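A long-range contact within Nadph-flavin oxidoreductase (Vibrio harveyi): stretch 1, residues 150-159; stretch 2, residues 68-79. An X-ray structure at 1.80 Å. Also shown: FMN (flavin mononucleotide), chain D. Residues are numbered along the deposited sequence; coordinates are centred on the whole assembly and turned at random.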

# COMPACT_ATOMS: atom_id res chain seq x y z
N ALA A 150 -5.01 -13.41 -5.90
CA ALA A 150 -3.76 -13.86 -5.27
C ALA A 150 -3.61 -13.32 -3.86
O ALA A 150 -4.10 -12.24 -3.57
CB ALA A 150 -2.55 -13.44 -6.10
N VAL A 151 -2.93 -14.07 -2.99
CA VAL A 151 -2.70 -13.65 -1.60
C VAL A 151 -1.48 -12.72 -1.54
O VAL A 151 -0.52 -12.93 -2.28
CB VAL A 151 -2.53 -14.88 -0.61
CG1 VAL A 151 -1.43 -15.83 -1.05
CG2 VAL A 151 -2.24 -14.41 0.82
N LEU A 152 -1.58 -11.67 -0.73
CA LEU A 152 -0.50 -10.72 -0.55
C LEU A 152 0.06 -10.75 0.87
O LEU A 152 1.26 -10.90 1.05
CB LEU A 152 -0.92 -9.31 -0.93
CG LEU A 152 -1.07 -9.00 -2.42
CD1 LEU A 152 -1.39 -7.54 -2.52
CD2 LEU A 152 0.21 -9.31 -3.22
N PHE A 153 -0.79 -10.54 1.87
CA PHE A 153 -0.35 -10.56 3.26
C PHE A 153 -1.53 -10.74 4.19
O PHE A 153 -2.67 -10.57 3.79
CB PHE A 153 0.45 -9.28 3.63
CG PHE A 153 -0.28 -7.98 3.35
CD1 PHE A 153 -1.18 -7.44 4.30
CD2 PHE A 153 -0.11 -7.31 2.13
CE1 PHE A 153 -1.90 -6.27 4.03
CE2 PHE A 153 -0.83 -6.13 1.84
CZ PHE A 153 -1.73 -5.60 2.79
N GLY A 154 -1.22 -11.06 5.44
CA GLY A 154 -2.23 -11.20 6.46
C GLY A 154 -2.07 -10.07 7.47
O GLY A 154 -1.17 -9.22 7.33
N MET A 155 -2.94 -10.03 8.47
CA MET A 155 -2.88 -9.02 9.53
C MET A 155 -3.47 -9.58 10.81
O MET A 155 -4.60 -10.07 10.82
CB MET A 155 -3.62 -7.74 9.12
CG MET A 155 -3.51 -6.62 10.16
SD MET A 155 -4.35 -5.13 9.70
CE MET A 155 -3.16 -4.44 8.59
N CYS A 156 -2.68 -9.53 11.88
CA CYS A 156 -3.12 -9.96 13.21
C CYS A 156 -3.64 -8.74 13.95
O CYS A 156 -3.04 -7.67 13.88
CB CYS A 156 -1.95 -10.53 14.02
SG CYS A 156 -1.20 -12.01 13.38
N LEU A 157 -4.79 -8.88 14.62
CA LEU A 157 -5.38 -7.80 15.41
C LEU A 157 -5.83 -8.38 16.76
O LEU A 157 -6.24 -9.54 16.84
CB LEU A 157 -6.59 -7.15 14.70
CG LEU A 157 -6.43 -6.38 13.37
CD1 LEU A 157 -7.78 -5.93 12.85
CD2 LEU A 157 -5.47 -5.19 13.55
N GLY A 158 -5.72 -7.57 17.81
CA GLY A 158 -6.14 -8.01 19.14
C GLY A 158 -5.68 -7.08 20.23
O GLY A 158 -5.04 -6.06 19.97
N HIS A 159 -5.97 -7.44 21.47
CA HIS A 159 -5.56 -6.64 22.62
C HIS A 159 -4.12 -6.99 23.01
O HIS A 159 -3.81 -8.16 23.21
CB HIS A 159 -6.54 -6.85 23.76
CG HIS A 159 -7.89 -6.29 23.47
ND1 HIS A 159 -8.19 -4.95 23.62
CD2 HIS A 159 -9.03 -6.88 23.02
CE1 HIS A 159 -9.45 -4.74 23.30
NE2 HIS A 159 -9.98 -5.90 22.93
N1 FMN D . 6.29 -8.84 11.20
C2 FMN D . 6.28 -10.14 11.65
O2 FMN D . 6.63 -10.50 12.75
N3 FMN D . 5.88 -11.04 10.67
C4 FMN D . 5.72 -10.79 9.28
O4 FMN D . 5.49 -11.73 8.55
C4A FMN D . 5.86 -9.41 8.91
N5 FMN D . 5.44 -9.09 7.62
C5A FMN D . 5.27 -7.75 7.25
C6 FMN D . 4.72 -7.50 6.00
C7 FMN D . 4.46 -6.19 5.60
C7M FMN D . 3.65 -5.99 4.28
C8 FMN D . 4.82 -5.11 6.46
C8M FMN D . 4.71 -3.67 6.06
C9 FMN D . 5.36 -5.34 7.69
C9A FMN D . 5.59 -6.69 8.13
N10 FMN D . 6.08 -7.02 9.45
C10 FMN D . 6.12 -8.38 9.87
C1' FMN D . 6.23 -6.08 10.41
C2' FMN D . 7.63 -5.57 10.70
O2' FMN D . 8.71 -6.40 10.68
C3' FMN D . 7.77 -4.16 11.09
O3' FMN D . 6.85 -3.26 10.54
C4' FMN D . 9.10 -3.55 11.43
O4' FMN D . 10.21 -4.37 11.70
C5' FMN D . 9.19 -2.16 11.87
O5' FMN D . 8.74 -2.27 13.26
P FMN D . 7.36 -1.62 13.84
O1P FMN D . 7.59 -0.19 13.76
O2P FMN D . 7.25 -2.23 15.18
O3P FMN D . 6.24 -1.94 12.91
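Stretch 2 (68-79) AYVESAAEFLVF

How does stretch 2 lie on stretch 1? After a short helical segment that ends at Ser 72, the chain leaves helical geometry at Ala 73 and runs as a strand from Glu 75 through Phe 79 and beyond. This strand pairs antiparallel with the strand of stretch 1, which already runs through Ala 150, their directions 162° apart and their axes approaching to 4.5 Å. Phe 153 faces Phe 79, Met 155 faces Leu 77 and Leu 157 faces Glu 75.

What holds this register? Backbone hydrogen bonds do. Glu 75 N reaches Leu 157 O at 3.1 Å and Leu 157 N returns to Glu 75 O at 3.0 Å; Leu 77 N binds Met 155 O at 3.0 Å, while the bond from Met 155 N to Leu 77 O, though 2.7 Å long, is bent and weak. Phe 79 N meets Phe 153 O at 2.8 Å, and Leu 152 N binds Phe 79 O at 3.1 Å.

Why is Phe 79 so thoroughly covered? Its side chain shares a sheet face with those of Phe 153 and Met 155. The two phenyl planes are nearly parallel but slid apart, with Phe 153 CE1 3.6 Å from Phe 79 CD1. Phe 79 CB lies over the face of the Phe 153 ring, 4.1 Å from its centroid, and Met 155 CB lies at the Phe 79 ring edge, 4.2 Å from Phe 79 CE1. Further along this face, Leu 157 CD1 touches Leu 77 CD1 at 4.2 Å.

What occupies the other face? Cys 156, the most covered residue of stretch 1, places SG at the edge of the Phe 76 ring, 3.9 Å from Phe 76 CD1. It also meets the helical segment, with Cys 156 SG 4.0 Å from Val 70 CG2. Gly 154 leaves room for Phe 76: Gly 154 CA is 3.8 Å from Phe 76 CZ, and a CB there would clash with that atom.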

# COMPACT_ATOMS: atom_id res chain seq x y z
N ALA A 68 3.34 -17.90 15.80
CA ALA A 68 2.28 -18.22 16.77
C ALA A 68 1.14 -17.21 16.96
O ALA A 68 -0.01 -17.60 17.17
CB ALA A 68 2.90 -18.57 18.12
N TYR A 69 1.46 -15.92 16.83
CA TYR A 69 0.47 -14.86 16.97
C TYR A 69 -0.60 -14.82 15.87
O TYR A 69 -1.57 -14.08 15.97
CB TYR A 69 1.16 -13.51 17.14
CG TYR A 69 2.46 -13.35 16.40
CD1 TYR A 69 3.67 -13.81 16.97
CD2 TYR A 69 2.51 -12.74 15.13
CE1 TYR A 69 4.90 -13.67 16.29
CE2 TYR A 69 3.73 -12.60 14.43
CZ TYR A 69 4.92 -13.07 15.02
OH TYR A 69 6.13 -12.93 14.37
N VAL A 70 -0.45 -15.65 14.84
CA VAL A 70 -1.45 -15.76 13.78
C VAL A 70 -2.59 -16.59 14.37
O VAL A 70 -3.75 -16.35 14.04
CB VAL A 70 -0.86 -16.41 12.53
CG1 VAL A 70 -1.95 -16.77 11.51
CG2 VAL A 70 0.17 -15.50 11.90
N GLU A 71 -2.27 -17.53 15.26
CA GLU A 71 -3.28 -18.37 15.90
C GLU A 71 -3.88 -17.71 17.15
O GLU A 71 -5.09 -17.80 17.37
CB GLU A 71 -2.71 -19.76 16.25
N SER A 72 -3.06 -16.99 17.92
CA SER A 72 -3.52 -16.35 19.16
C SER A 72 -4.23 -15.00 19.04
O SER A 72 -4.91 -14.56 19.97
CB SER A 72 -2.38 -16.28 20.18
OG SER A 72 -1.36 -15.40 19.75
N ALA A 73 -4.09 -14.35 17.88
CA ALA A 73 -4.75 -13.07 17.61
C ALA A 73 -6.28 -13.21 17.67
O ALA A 73 -6.81 -14.28 17.32
CB ALA A 73 -4.35 -12.55 16.24
N ALA A 74 -6.97 -12.17 18.13
CA ALA A 74 -8.43 -12.15 18.20
C ALA A 74 -9.03 -12.21 16.79
O ALA A 74 -10.03 -12.88 16.56
CB ALA A 74 -8.92 -10.92 18.96
N GLU A 75 -8.39 -11.52 15.84
CA GLU A 75 -8.81 -11.49 14.44
C GLU A 75 -7.62 -11.65 13.46
O GLU A 75 -6.55 -11.10 13.70
CB GLU A 75 -9.54 -10.17 14.09
CG GLU A 75 -10.94 -9.96 14.71
CD GLU A 75 -11.97 -11.01 14.30
OE1 GLU A 75 -12.05 -11.34 13.09
OE2 GLU A 75 -12.71 -11.49 15.18
N PHE A 76 -7.81 -12.43 12.40
CA PHE A 76 -6.78 -12.59 11.38
C PHE A 76 -7.43 -12.33 10.02
O PHE A 76 -8.31 -13.08 9.59
CB PHE A 76 -6.10 -13.96 11.42
CG PHE A 76 -4.89 -14.06 10.51
CD1 PHE A 76 -3.72 -13.30 10.77
CD2 PHE A 76 -4.92 -14.88 9.36
CE1 PHE A 76 -2.60 -13.35 9.90
CE2 PHE A 76 -3.80 -14.94 8.47
CZ PHE A 76 -2.64 -14.16 8.75
N LEU A 77 -6.98 -11.26 9.37
CA LEU A 77 -7.47 -10.82 8.06
C LEU A 77 -6.42 -11.06 6.98
O LEU A 77 -5.25 -10.76 7.19
CB LEU A 77 -7.78 -9.32 8.10
CG LEU A 77 -8.68 -8.74 9.19
CD1 LEU A 77 -8.76 -7.24 9.00
CD2 LEU A 77 -10.08 -9.37 9.15
N VAL A 78 -6.82 -11.63 5.84
CA VAL A 78 -5.90 -11.90 4.73
C VAL A 78 -6.30 -10.99 3.56
O VAL A 78 -7.43 -11.05 3.09
CB VAL A 78 -5.93 -13.39 4.29
CG1 VAL A 78 -4.82 -13.66 3.27
CG2 VAL A 78 -5.77 -14.33 5.48
N PHE A 79 -5.36 -10.16 3.12
CA PHE A 79 -5.58 -9.21 2.02
C PHE A 79 -5.17 -9.81 0.71
O PHE A 79 -4.03 -10.26 0.56
CB PHE A 79 -4.84 -7.91 2.28
CG PHE A 79 -5.45 -7.09 3.37
CD1 PHE A 79 -5.26 -7.44 4.73
CD2 PHE A 79 -6.28 -6.01 3.05
CE1 PHE A 79 -5.91 -6.71 5.76
CE2 PHE A 79 -6.93 -5.27 4.06
CZ PHE A 79 -6.74 -5.62 5.43